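Long-range contacts in putative sulfatase yidJ (Bacteroides fragilis, PDB 2QZU), which probably hydrolyses sulfate esters as a metal-dependent arylsulfatase of the alkaline phosphatase superfamily: residues Ser100-Tyr105 with Val404-His409; Pro54-Leu59 with Gly285-Val290; Phe358-Pro363 with Val379-Leu384; Tyr139-Asp144 with Ala188-Phe193. One frame throughout, in Å; residues are numbered along the deposited sequence.

Contact 1. Residues Ser100-Tyr105 with Val404-His409; sequences SETAPY and VKFDNH
F406 packs its ring against E101, T102 and Y105 from the type I beta turn K405-N408, which lies in the loop connecting strands 399-404 and 412-417, a beta-hairpin of the C-terminal four-stranded sheet. The tight part is around this ring. The methyl CG2 of T102 sits over one face in a CH-pi contact, 3.7 Å from the ring centroid, while the same ring has OD1 of D407, its own neighbour, above the opposite face. F406 CB points toward 100-105, and CG stands between the backbone N and the carbonyl carbon (chi1 69°). Y105 CD2 lies in the plane of the F406 ring, 3.6 Å from F406 CD2, and the two rings form an offset edge-to-face pair, the edge of F406 toward the face of Y105, with planes 74° apart. The methylene CG of E101 lies 3.6 Å from F406 CZ, the two side chains crossing at about a right angle.

The other flank is more exposed and rests on a single CH-pi contact. Y105 and D407 are both surface residues, and no polar pair links the two segments. The carboxylate of E101 passes the F406 ring, and its OE1 accepts from the backbone N of A21 of the second subunit; Q20 of that subunit also packs on F406. T102 OG1 is spent on N97 O. On the exposed flank, D407 CB rests over one face of the Y105 ring, offset toward its rim, 3.7 Å from CZ of Y105.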
# COMPACT_ATOMS: atom_id res chain seq x y z
N SER A 100 0.99 10.05 -18.08
CA SER A 100 0.17 11.08 -18.71
C SER A 100 0.64 12.51 -18.48
O SER A 100 0.26 13.41 -19.23
CB SER A 100 -1.29 10.93 -18.27
OG SER A 100 -1.42 11.03 -16.87
N GLU A 101 1.47 12.73 -17.47
CA GLU A 101 1.98 14.07 -17.19
C GLU A 101 3.05 14.47 -18.20
O GLU A 101 3.13 15.63 -18.62
CB GLU A 101 2.58 14.13 -15.77
CG GLU A 101 3.20 15.47 -15.41
CD GLU A 101 3.78 15.50 -14.01
OE1 GLU A 101 4.75 14.76 -13.75
OE2 GLU A 101 3.26 16.26 -13.16
N THR A 102 3.87 13.51 -18.61
CA THR A 102 4.94 13.78 -19.57
C THR A 102 4.55 13.51 -21.01
O THR A 102 5.24 13.93 -21.94
CB THR A 102 6.19 12.94 -19.24
OG1 THR A 102 5.88 11.55 -19.37
CG2 THR A 102 6.66 13.22 -17.82
N ALA A 103 3.43 12.82 -21.21
CA ALA A 103 2.96 12.48 -22.55
C ALA A 103 2.82 13.67 -23.50
O ALA A 103 3.20 13.57 -24.67
CB ALA A 103 1.64 11.73 -22.46
N PRO A 104 2.27 14.80 -23.03
CA PRO A 104 2.12 15.96 -23.91
C PRO A 104 3.44 16.49 -24.46
O PRO A 104 3.47 17.24 -25.43
CB PRO A 104 1.42 16.98 -23.03
CG PRO A 104 0.63 16.13 -22.07
CD PRO A 104 1.62 15.04 -21.73
N TYR A 105 4.54 16.09 -23.83
CA TYR A 105 5.86 16.54 -24.25
C TYR A 105 6.60 15.51 -25.10
O TYR A 105 7.77 15.69 -25.44
CB TYR A 105 6.68 16.92 -23.01
CG TYR A 105 6.02 18.03 -22.23
CD1 TYR A 105 6.21 19.37 -22.58
CD2 TYR A 105 5.11 17.74 -21.21
CE1 TYR A 105 5.52 20.39 -21.93
CE2 TYR A 105 4.42 18.75 -20.56
CZ TYR A 105 4.62 20.07 -20.93
OH TYR A 105 3.93 21.07 -20.28
N VAL A 404 16.74 15.75 -16.16
CA VAL A 404 16.18 16.70 -17.11
C VAL A 404 14.73 16.98 -16.73
O VAL A 404 13.94 16.05 -16.57
CB VAL A 404 16.20 16.13 -18.55
CG1 VAL A 404 15.63 17.17 -19.53
CG2 VAL A 404 17.62 15.76 -18.94
N LYS A 405 14.38 18.25 -16.57
CA LYS A 405 13.00 18.60 -16.25
C LYS A 405 12.28 18.43 -17.58
O LYS A 405 12.55 19.16 -18.53
CB LYS A 405 12.91 20.04 -15.74
CG LYS A 405 11.54 20.40 -15.18
CD LYS A 405 11.55 21.75 -14.48
CE LYS A 405 10.16 22.09 -13.94
NZ LYS A 405 10.18 23.37 -13.18
N PHE A 406 11.36 17.46 -17.64
CA PHE A 406 10.66 17.17 -18.89
C PHE A 406 9.98 18.33 -19.59
O PHE A 406 9.96 18.37 -20.82
CB PHE A 406 9.65 16.04 -18.69
CG PHE A 406 8.47 16.41 -17.84
CD1 PHE A 406 8.57 16.41 -16.45
CD2 PHE A 406 7.26 16.77 -18.43
CE1 PHE A 406 7.48 16.76 -15.66
CE2 PHE A 406 6.17 17.13 -17.64
CZ PHE A 406 6.28 17.12 -16.26
N ASP A 407 9.43 19.26 -18.83
CA ASP A 407 8.73 20.40 -19.43
C ASP A 407 9.57 21.68 -19.54
O ASP A 407 9.05 22.74 -19.90
CB ASP A 407 7.43 20.68 -18.68
CG ASP A 407 7.64 20.96 -17.20
OD1 ASP A 407 8.73 20.63 -16.68
OD2 ASP A 407 6.71 21.49 -16.56
N ASN A 408 10.86 21.58 -19.25
CA ASN A 408 11.77 22.72 -19.34
C ASN A 408 13.21 22.22 -19.27
O ASN A 408 13.79 22.13 -18.20
CB ASN A 408 11.53 23.72 -18.20
CG ASN A 408 12.46 24.92 -18.26
OD1 ASN A 408 13.23 25.08 -19.22
ND2 ASN A 408 12.40 25.77 -17.25
N HIS A 409 13.78 21.89 -20.43
CA HIS A 409 15.14 21.37 -20.47
C HIS A 409 16.21 22.32 -19.94
O HIS A 409 17.33 21.89 -19.68
CB HIS A 409 15.49 20.94 -21.90
CG HIS A 409 14.69 19.77 -22.40
ND1 HIS A 409 14.89 19.21 -23.64
CD2 HIS A 409 13.67 19.08 -21.83
CE1 HIS A 409 14.04 18.21 -23.82
NE2 HIS A 409 13.29 18.12 -22.74

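Contact 2. Residues Pro54-Leu59 with Gly285-Val290; sequences PHLDKL and GVDENV
The imidazole of H55 lies with the backbone O of E288 over one face and D287 OD2 at its edge, near the ring plane, 3.2 Å from H55 CD2. The other flat group, the carboxylate of D287, is turned 33° from that ring. It reaches from helix 267-299 to the first turn of helix 54-61, where the two short segments run 51° apart with axes 8.1 Å from each other. D287 OD2 takes the N-H of H55 at 2.9 Å on its syn lone pair, a fairly straight bond, and D287 OD1 takes the N-H of L56 at 2.8 Å, also from the syn side. D287 CG stands anti to its backbone N (chi1 -178°).

Beside the carboxylate, L56 and D287 slide past each other in opposite directions, with L56 CG 3.1 Å from D287 OD1, and L56 CD2 touches V290 CG1. Both L56 and V290 also pack on F310 of strand 306-311, so the helix pair is seated on the mixed sheet.

N-H groups in a helix's first turn have no carbonyl of an earlier turn to bind. A buried carboxylate accepting two of them would probably be favoured in its charged form by the positive helix end.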
# COMPACT_ATOMS: atom_id res chain seq x y z
N PRO A 54 22.48 -16.67 -4.10
CA PRO A 54 23.29 -17.79 -4.56
C PRO A 54 23.38 -18.00 -6.07
O PRO A 54 24.43 -18.40 -6.58
CB PRO A 54 22.68 -18.99 -3.82
CG PRO A 54 21.23 -18.59 -3.69
CD PRO A 54 21.34 -17.13 -3.28
N HIS A 55 22.29 -17.74 -6.79
CA HIS A 55 22.31 -17.95 -8.23
C HIS A 55 23.10 -16.88 -8.98
O HIS A 55 23.80 -17.18 -9.95
CB HIS A 55 20.87 -18.05 -8.74
CG HIS A 55 20.12 -19.21 -8.15
ND1 HIS A 55 20.41 -20.52 -8.47
CD2 HIS A 55 19.15 -19.26 -7.21
CE1 HIS A 55 19.65 -21.32 -7.75
NE2 HIS A 55 18.87 -20.58 -6.98
N LEU A 56 23.00 -15.63 -8.52
CA LEU A 56 23.76 -14.57 -9.16
C LEU A 56 25.24 -14.73 -8.80
O LEU A 56 26.11 -14.39 -9.60
CB LEU A 56 23.25 -13.20 -8.70
CG LEU A 56 21.87 -12.81 -9.25
CD1 LEU A 56 21.44 -11.48 -8.68
CD2 LEU A 56 21.94 -12.74 -10.77
N ASP A 57 25.52 -15.24 -7.60
CA ASP A 57 26.90 -15.46 -7.19
C ASP A 57 27.51 -16.51 -8.12
O ASP A 57 28.66 -16.39 -8.55
CB ASP A 57 27.00 -15.98 -5.75
CG ASP A 57 26.64 -14.93 -4.72
OD1 ASP A 57 26.45 -13.75 -5.09
OD2 ASP A 57 26.55 -15.28 -3.52
N LYS A 58 26.74 -17.55 -8.41
CA LYS A 58 27.19 -18.62 -9.30
C LYS A 58 27.41 -18.08 -10.71
O LYS A 58 28.41 -18.38 -11.35
CB LYS A 58 26.15 -19.75 -9.32
CG LYS A 58 26.49 -20.93 -10.22
CD LYS A 58 27.77 -21.64 -9.78
CE LYS A 58 28.06 -22.84 -10.67
NZ LYS A 58 29.33 -23.52 -10.28
N LEU A 59 26.47 -17.27 -11.19
CA LEU A 59 26.57 -16.68 -12.51
C LEU A 59 27.85 -15.84 -12.59
O LEU A 59 28.59 -15.91 -13.58
CB LEU A 59 25.36 -15.79 -12.79
CG LEU A 59 25.28 -15.15 -14.17
CD1 LEU A 59 25.15 -16.24 -15.24
CD2 LEU A 59 24.09 -14.21 -14.22
N GLY A 285 14.25 -13.57 -3.99
CA GLY A 285 13.23 -14.20 -4.82
C GLY A 285 13.59 -14.02 -6.29
O GLY A 285 13.46 -14.94 -7.09
N VAL A 286 14.04 -12.82 -6.64
CA VAL A 286 14.44 -12.55 -8.02
C VAL A 286 15.60 -13.49 -8.36
O VAL A 286 15.62 -14.10 -9.43
CB VAL A 286 14.87 -11.08 -8.19
CG1 VAL A 286 15.70 -10.91 -9.46
CG2 VAL A 286 13.63 -10.18 -8.27
N ASP A 287 16.54 -13.61 -7.43
CA ASP A 287 17.71 -14.46 -7.61
C ASP A 287 17.32 -15.90 -7.95
O ASP A 287 17.88 -16.50 -8.88
CB ASP A 287 18.55 -14.45 -6.33
CG ASP A 287 19.82 -15.27 -6.45
OD1 ASP A 287 20.79 -14.79 -7.08
OD2 ASP A 287 19.85 -16.41 -5.92
N GLU A 288 16.37 -16.45 -7.21
CA GLU A 288 15.94 -17.82 -7.45
C GLU A 288 15.36 -18.00 -8.85
O GLU A 288 15.60 -19.02 -9.50
CB GLU A 288 14.91 -18.24 -6.39
CG GLU A 288 14.37 -19.65 -6.60
CD GLU A 288 13.66 -20.19 -5.37
OE1 GLU A 288 14.35 -20.46 -4.36
OE2 GLU A 288 12.43 -20.35 -5.41
N ASN A 289 14.61 -17.02 -9.32
CA ASN A 289 14.03 -17.12 -10.64
C ASN A 289 15.07 -16.91 -11.74
O ASN A 289 14.94 -17.46 -12.83
CB ASN A 289 12.85 -16.16 -10.76
CG ASN A 289 11.63 -16.69 -10.03
OD1 ASN A 289 11.06 -17.71 -10.42
ND2 ASN A 289 11.24 -16.03 -8.95
N VAL A 290 16.12 -16.15 -11.45
CA VAL A 290 17.19 -15.96 -12.41
C VAL A 290 17.86 -17.34 -12.52
O VAL A 290 18.26 -17.77 -13.60
CB VAL A 290 18.23 -14.92 -11.93
CG1 VAL A 290 19.49 -15.00 -12.80
CG2 VAL A 290 17.63 -13.52 -12.01

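Contact 3. Residues Phe358-Pro363 with Val379-Leu384; sequences FADLYP and VQTFDL
D360 and F382 lie side by side, pointing the same way, with the carboxylate nearly perpendicular to the ring (89°) and D360 OD1 at the ring's edge, in its plane, 3.5 Å from F382 CD1. The same D360 OD1 accepts the backbone N-H of F382 at 2.9 Å, the donor standing above the carboxylate plane. OD2 is bound elsewhere, by Q399 NE2 and the backbone N of A357, so both oxygens of this buried group have donors.

Next to this pair T381 turns its hydroxyl between backbone N and carbonyl carbon (chi1 60°), and T381 OG1 donates to A359 O, 2.9 Å away. Its methyl CG2 meanwhile rests against A359 CB. P363 crosses T381 at about a right angle, its CD 3.2 Å from T381 OG1 and its CG 3.3 Å from F382 O. V379 splits its two methyls: CG1 reaches P363 CD, whereas CG2 sits over one face of the Y362 ring in a CH-pi contact, 3.9 Å from the centroid. The Y362 hydroxyl is bound to R114 O.

All this folds the chain back along the 3-10 turn 358-360 and the start of helix 361-368, before it enters helix 385-390 at L384, the N-cap position. A359 also packs on M82 of helix 76-85, which begins at S76, predicted to become 3-oxoalanine but unmodified here. The arrangement is the loop between two successive helices, 361-368 and 385-390, packed on the alpha/beta core of the sulfatase fold.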
# COMPACT_ATOMS: atom_id res chain seq x y z
N PHE A 358 24.74 1.34 -17.80
CA PHE A 358 23.56 0.65 -18.31
C PHE A 358 23.38 0.96 -19.80
O PHE A 358 23.13 0.07 -20.61
CB PHE A 358 22.34 1.12 -17.51
CG PHE A 358 21.06 0.39 -17.83
CD1 PHE A 358 20.93 -0.98 -17.58
CD2 PHE A 358 19.95 1.09 -18.29
CE1 PHE A 358 19.72 -1.63 -17.79
CE2 PHE A 358 18.73 0.45 -18.50
CZ PHE A 358 18.61 -0.91 -18.25
N ALA A 359 23.55 2.23 -20.16
CA ALA A 359 23.37 2.68 -21.55
C ALA A 359 24.47 2.29 -22.54
O ALA A 359 24.30 2.46 -23.74
CB ALA A 359 23.16 4.19 -21.57
N ASP A 360 25.59 1.79 -22.04
CA ASP A 360 26.68 1.39 -22.92
C ASP A 360 26.46 0.00 -23.51
O ASP A 360 27.19 -0.41 -24.41
CB ASP A 360 28.02 1.40 -22.17
CG ASP A 360 28.39 2.76 -21.64
OD1 ASP A 360 28.04 3.77 -22.31
OD2 ASP A 360 29.03 2.83 -20.57
N LEU A 361 25.46 -0.71 -23.00
CA LEU A 361 25.21 -2.07 -23.47
C LEU A 361 24.82 -2.21 -24.95
O LEU A 361 25.11 -3.24 -25.55
CB LEU A 361 24.17 -2.75 -22.57
CG LEU A 361 24.71 -3.05 -21.16
CD1 LEU A 361 23.60 -3.57 -20.27
CD2 LEU A 361 25.85 -4.06 -21.25
N TYR A 362 24.20 -1.18 -25.53
CA TYR A 362 23.82 -1.22 -26.94
C TYR A 362 25.07 -1.43 -27.82
O TYR A 362 25.22 -2.48 -28.44
CB TYR A 362 23.08 0.09 -27.31
CG TYR A 362 22.48 0.19 -28.70
CD1 TYR A 362 23.18 -0.21 -29.84
CD2 TYR A 362 21.24 0.82 -28.88
CE1 TYR A 362 22.67 0.01 -31.12
CE2 TYR A 362 20.73 1.05 -30.15
CZ TYR A 362 21.44 0.65 -31.27
OH TYR A 362 20.93 0.88 -32.52
N PRO A 363 25.99 -0.45 -27.86
CA PRO A 363 27.17 -0.68 -28.70
C PRO A 363 28.09 -1.80 -28.20
O PRO A 363 28.65 -2.55 -29.00
CB PRO A 363 27.87 0.68 -28.69
CG PRO A 363 27.56 1.21 -27.33
CD PRO A 363 26.09 0.86 -27.17
N VAL A 379 24.22 6.43 -32.34
CA VAL A 379 24.56 5.94 -31.01
C VAL A 379 25.68 6.78 -30.38
O VAL A 379 26.72 7.02 -31.00
CB VAL A 379 24.96 4.44 -31.06
CG1 VAL A 379 25.55 3.99 -29.73
CG2 VAL A 379 23.73 3.60 -31.39
N GLN A 380 25.45 7.23 -29.15
CA GLN A 380 26.40 8.08 -28.43
C GLN A 380 27.15 7.43 -27.27
O GLN A 380 28.20 7.93 -26.86
CB GLN A 380 25.67 9.30 -27.87
CG GLN A 380 24.91 10.13 -28.89
CD GLN A 380 24.13 11.26 -28.22
OE1 GLN A 380 23.19 11.02 -27.47
NE2 GLN A 380 24.54 12.50 -28.50
N THR A 381 26.62 6.34 -26.73
CA THR A 381 27.25 5.69 -25.59
C THR A 381 28.56 4.95 -25.91
O THR A 381 28.91 4.74 -27.07
CB THR A 381 26.25 4.75 -24.89
OG1 THR A 381 25.80 3.75 -25.81
CG2 THR A 381 25.04 5.55 -24.41
N PHE A 382 29.28 4.56 -24.86
CA PHE A 382 30.57 3.88 -25.01
C PHE A 382 30.54 2.43 -25.47
O PHE A 382 29.78 1.62 -24.94
CB PHE A 382 31.36 3.93 -23.69
CG PHE A 382 31.67 5.32 -23.20
CD1 PHE A 382 30.79 5.97 -22.33
CD2 PHE A 382 32.84 5.97 -23.57
CE1 PHE A 382 31.08 7.24 -21.84
CE2 PHE A 382 33.14 7.24 -23.09
CZ PHE A 382 32.26 7.88 -22.22
N ASP A 383 31.37 2.11 -26.46
CA ASP A 383 31.49 0.74 -26.96
C ASP A 383 32.66 0.18 -26.15
O ASP A 383 33.82 0.44 -26.46
CB ASP A 383 31.86 0.72 -28.45
CG ASP A 383 32.04 -0.69 -28.99
OD1 ASP A 383 32.26 -1.62 -28.18
OD2 ASP A 383 31.97 -0.86 -30.22
N LEU A 384 32.34 -0.58 -25.11
CA LEU A 384 33.37 -1.14 -24.24
C LEU A 384 33.57 -2.64 -24.48
O LEU A 384 34.02 -3.35 -23.59
CB LEU A 384 32.97 -0.90 -22.78
CG LEU A 384 32.75 0.57 -22.38
CD1 LEU A 384 32.11 0.65 -21.00
CD2 LEU A 384 34.08 1.30 -22.40

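Contact 4. Residues Tyr139-Asp144 with Ala188-Phe193; sequences YKPYVD and APRDSF
R190 lays its guanidinium flat on the Y139 ring, centres 4.0 Å apart and planes 16° apart, a stacked cation-pi pair in which the two side chains reach toward each other tip to tip. NH2 sits over the ring centre, and Y139 CZ is 3.4 Å from R190 NE. On the opposite face of the guanidinium lies V143 CG1, so the flat group is sandwiched between an aromatic ring and a methyl. In its own plane, R190 NH1 and NH2 both donate to a single atom, P141 O, at 2.8 and 3.0 Å; NH1 comes in almost in line with the C=O bond, NH2 from above the carbonyl plane. The R190 chain, with CG anti to the backbone N (chi1 -176°) and extended from CG to NE, reaches across from the type I turn P189-S192.

The next shell begins with E156. Its OE2 holds R190 NE in a salt bridge, and its other oxygen accepts from Y139 N, which ties both stacked residues to one carboxylate. Farther along, F193 brings CZ to 3.5 Å from D144 O at its edge, while a water takes the N-H of D144 and donates to D191 OD1.

E156 probably offsets the charge of R190, while the P141 carbonyl and the Y139 ring would stabilise it further. R190 thereby ties two surface loops that have no helix or strand at this point.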
# COMPACT_ATOMS: atom_id res chain seq x y z
N TYR A 139 -2.31 7.24 -23.23
CA TYR A 139 -3.24 8.16 -23.88
C TYR A 139 -4.67 7.74 -23.56
O TYR A 139 -4.93 6.57 -23.27
CB TYR A 139 -2.99 8.19 -25.40
CG TYR A 139 -3.43 6.95 -26.14
CD1 TYR A 139 -4.76 6.77 -26.50
CD2 TYR A 139 -2.51 5.96 -26.50
CE1 TYR A 139 -5.17 5.64 -27.19
CE2 TYR A 139 -2.91 4.82 -27.19
CZ TYR A 139 -4.25 4.67 -27.53
OH TYR A 139 -4.67 3.56 -28.21
N LYS A 140 -5.60 8.70 -23.58
CA LYS A 140 -7.00 8.42 -23.25
C LYS A 140 -7.79 7.77 -24.38
O LYS A 140 -7.58 8.07 -25.55
CB LYS A 140 -7.70 9.72 -22.84
CG LYS A 140 -7.13 10.38 -21.60
CD LYS A 140 -7.97 11.59 -21.20
CE LYS A 140 -7.46 12.22 -19.91
NZ LYS A 140 -8.31 13.37 -19.49
N PRO A 141 -8.71 6.84 -24.04
CA PRO A 141 -9.02 6.39 -22.67
C PRO A 141 -7.95 5.41 -22.19
O PRO A 141 -7.57 4.49 -22.92
CB PRO A 141 -10.39 5.73 -22.83
CG PRO A 141 -10.31 5.16 -24.22
CD PRO A 141 -9.68 6.29 -25.00
N TYR A 142 -7.46 5.62 -20.98
CA TYR A 142 -6.40 4.77 -20.42
C TYR A 142 -6.85 3.32 -20.20
O TYR A 142 -8.01 3.07 -19.88
CB TYR A 142 -5.91 5.36 -19.10
CG TYR A 142 -5.46 6.80 -19.19
CD1 TYR A 142 -4.47 7.19 -20.09
CD2 TYR A 142 -6.02 7.78 -18.36
CE1 TYR A 142 -4.05 8.51 -20.18
CE2 TYR A 142 -5.61 9.11 -18.44
CZ TYR A 142 -4.62 9.47 -19.35
OH TYR A 142 -4.21 10.78 -19.45
N VAL A 143 -5.92 2.38 -20.37
CA VAL A 143 -6.24 0.98 -20.15
C VAL A 143 -6.63 0.82 -18.69
O VAL A 143 -6.13 1.54 -17.82
CB VAL A 143 -5.06 0.04 -20.50
CG1 VAL A 143 -4.76 0.12 -22.00
CG2 VAL A 143 -3.84 0.39 -19.69
N ASP A 144 -7.51 -0.14 -18.42
CA ASP A 144 -8.04 -0.37 -17.08
C ASP A 144 -7.21 -1.08 -16.01
O ASP A 144 -7.57 -2.17 -15.56
CB ASP A 144 -9.40 -1.06 -17.22
CG ASP A 144 -10.18 -1.08 -15.92
OD1 ASP A 144 -10.16 -0.07 -15.19
OD2 ASP A 144 -10.84 -2.11 -15.63
N ALA A 188 -2.69 -9.95 -28.35
CA ALA A 188 -3.78 -9.35 -27.60
C ALA A 188 -4.00 -7.87 -27.93
O ALA A 188 -3.05 -7.10 -28.05
CB ALA A 188 -3.53 -9.49 -26.10
N PRO A 189 -5.27 -7.46 -28.12
CA PRO A 189 -5.51 -6.05 -28.43
C PRO A 189 -5.30 -5.21 -27.16
O PRO A 189 -5.18 -5.75 -26.06
CB PRO A 189 -6.95 -6.04 -28.94
CG PRO A 189 -7.57 -7.21 -28.25
CD PRO A 189 -6.49 -8.26 -28.33
N ARG A 190 -5.28 -3.90 -27.33
CA ARG A 190 -5.06 -2.96 -26.23
C ARG A 190 -5.83 -3.19 -24.93
O ARG A 190 -5.26 -3.08 -23.85
CB ARG A 190 -5.31 -1.53 -26.73
CG ARG A 190 -5.02 -0.44 -25.70
CD ARG A 190 -4.99 0.94 -26.37
NE ARG A 190 -4.56 2.00 -25.45
CZ ARG A 190 -5.39 2.78 -24.76
NH1 ARG A 190 -6.70 2.63 -24.87
NH2 ARG A 190 -4.90 3.71 -23.96
N ASP A 191 -7.12 -3.52 -25.03
CA ASP A 191 -7.91 -3.73 -23.83
C ASP A 191 -8.07 -5.19 -23.42
O ASP A 191 -8.93 -5.52 -22.59
CB ASP A 191 -9.29 -3.08 -24.00
CG ASP A 191 -9.20 -1.58 -24.22
OD1 ASP A 191 -8.63 -0.88 -23.34
OD2 ASP A 191 -9.69 -1.09 -25.26
N SER A 192 -7.23 -6.06 -23.98
CA SER A 192 -7.30 -7.48 -23.67
C SER A 192 -6.10 -8.06 -22.92
O SER A 192 -5.65 -9.17 -23.21
CB SER A 192 -7.55 -8.28 -24.95
OG SER A 192 -8.84 -8.01 -25.46
N PHE A 193 -5.57 -7.29 -21.98
CA PHE A 193 -4.45 -7.77 -21.17
C PHE A 193 -5.06 -8.78 -20.20
O PHE A 193 -6.28 -8.83 -20.04
CB PHE A 193 -3.80 -6.62 -20.39
CG PHE A 193 -4.78 -5.74 -19.66
CD1 PHE A 193 -5.39 -4.67 -20.31
CD2 PHE A 193 -5.10 -5.99 -18.33
CE1 PHE A 193 -6.31 -3.86 -19.64
CE2 PHE A 193 -6.01 -5.18 -17.65
CZ PHE A 193 -6.62 -4.11 -18.31
O HOH W 1 -8.73 -1.50 -20.52

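How the contacts relate
Along the chain the segments come as 54-59, 100-105, 139-144, 188-193, 285-290, 358-363, 379-384 and 404-409, so contacts 1 and 2 interleave, contact 2 spans contact 4, and contact 1 spans contacts 3 and 4. Contact 2 rests on the large mixed sheet through strands 306-311 and 338-341, segment 358-363 of contact 3 borders its strand 29-35, and their centres are about 26 Å apart. The centres of contacts 1 and 2 lie about 37 Å apart, across the chain's centre. Contact 1 joins the hairpin of the four-stranded antiparallel sheet to the loop between helices 89-92 and 116-122. Contacts 1 and 4 meet directly: S100 CB lies 3.2 Å from Y142 OH. Together they join core and surface loops.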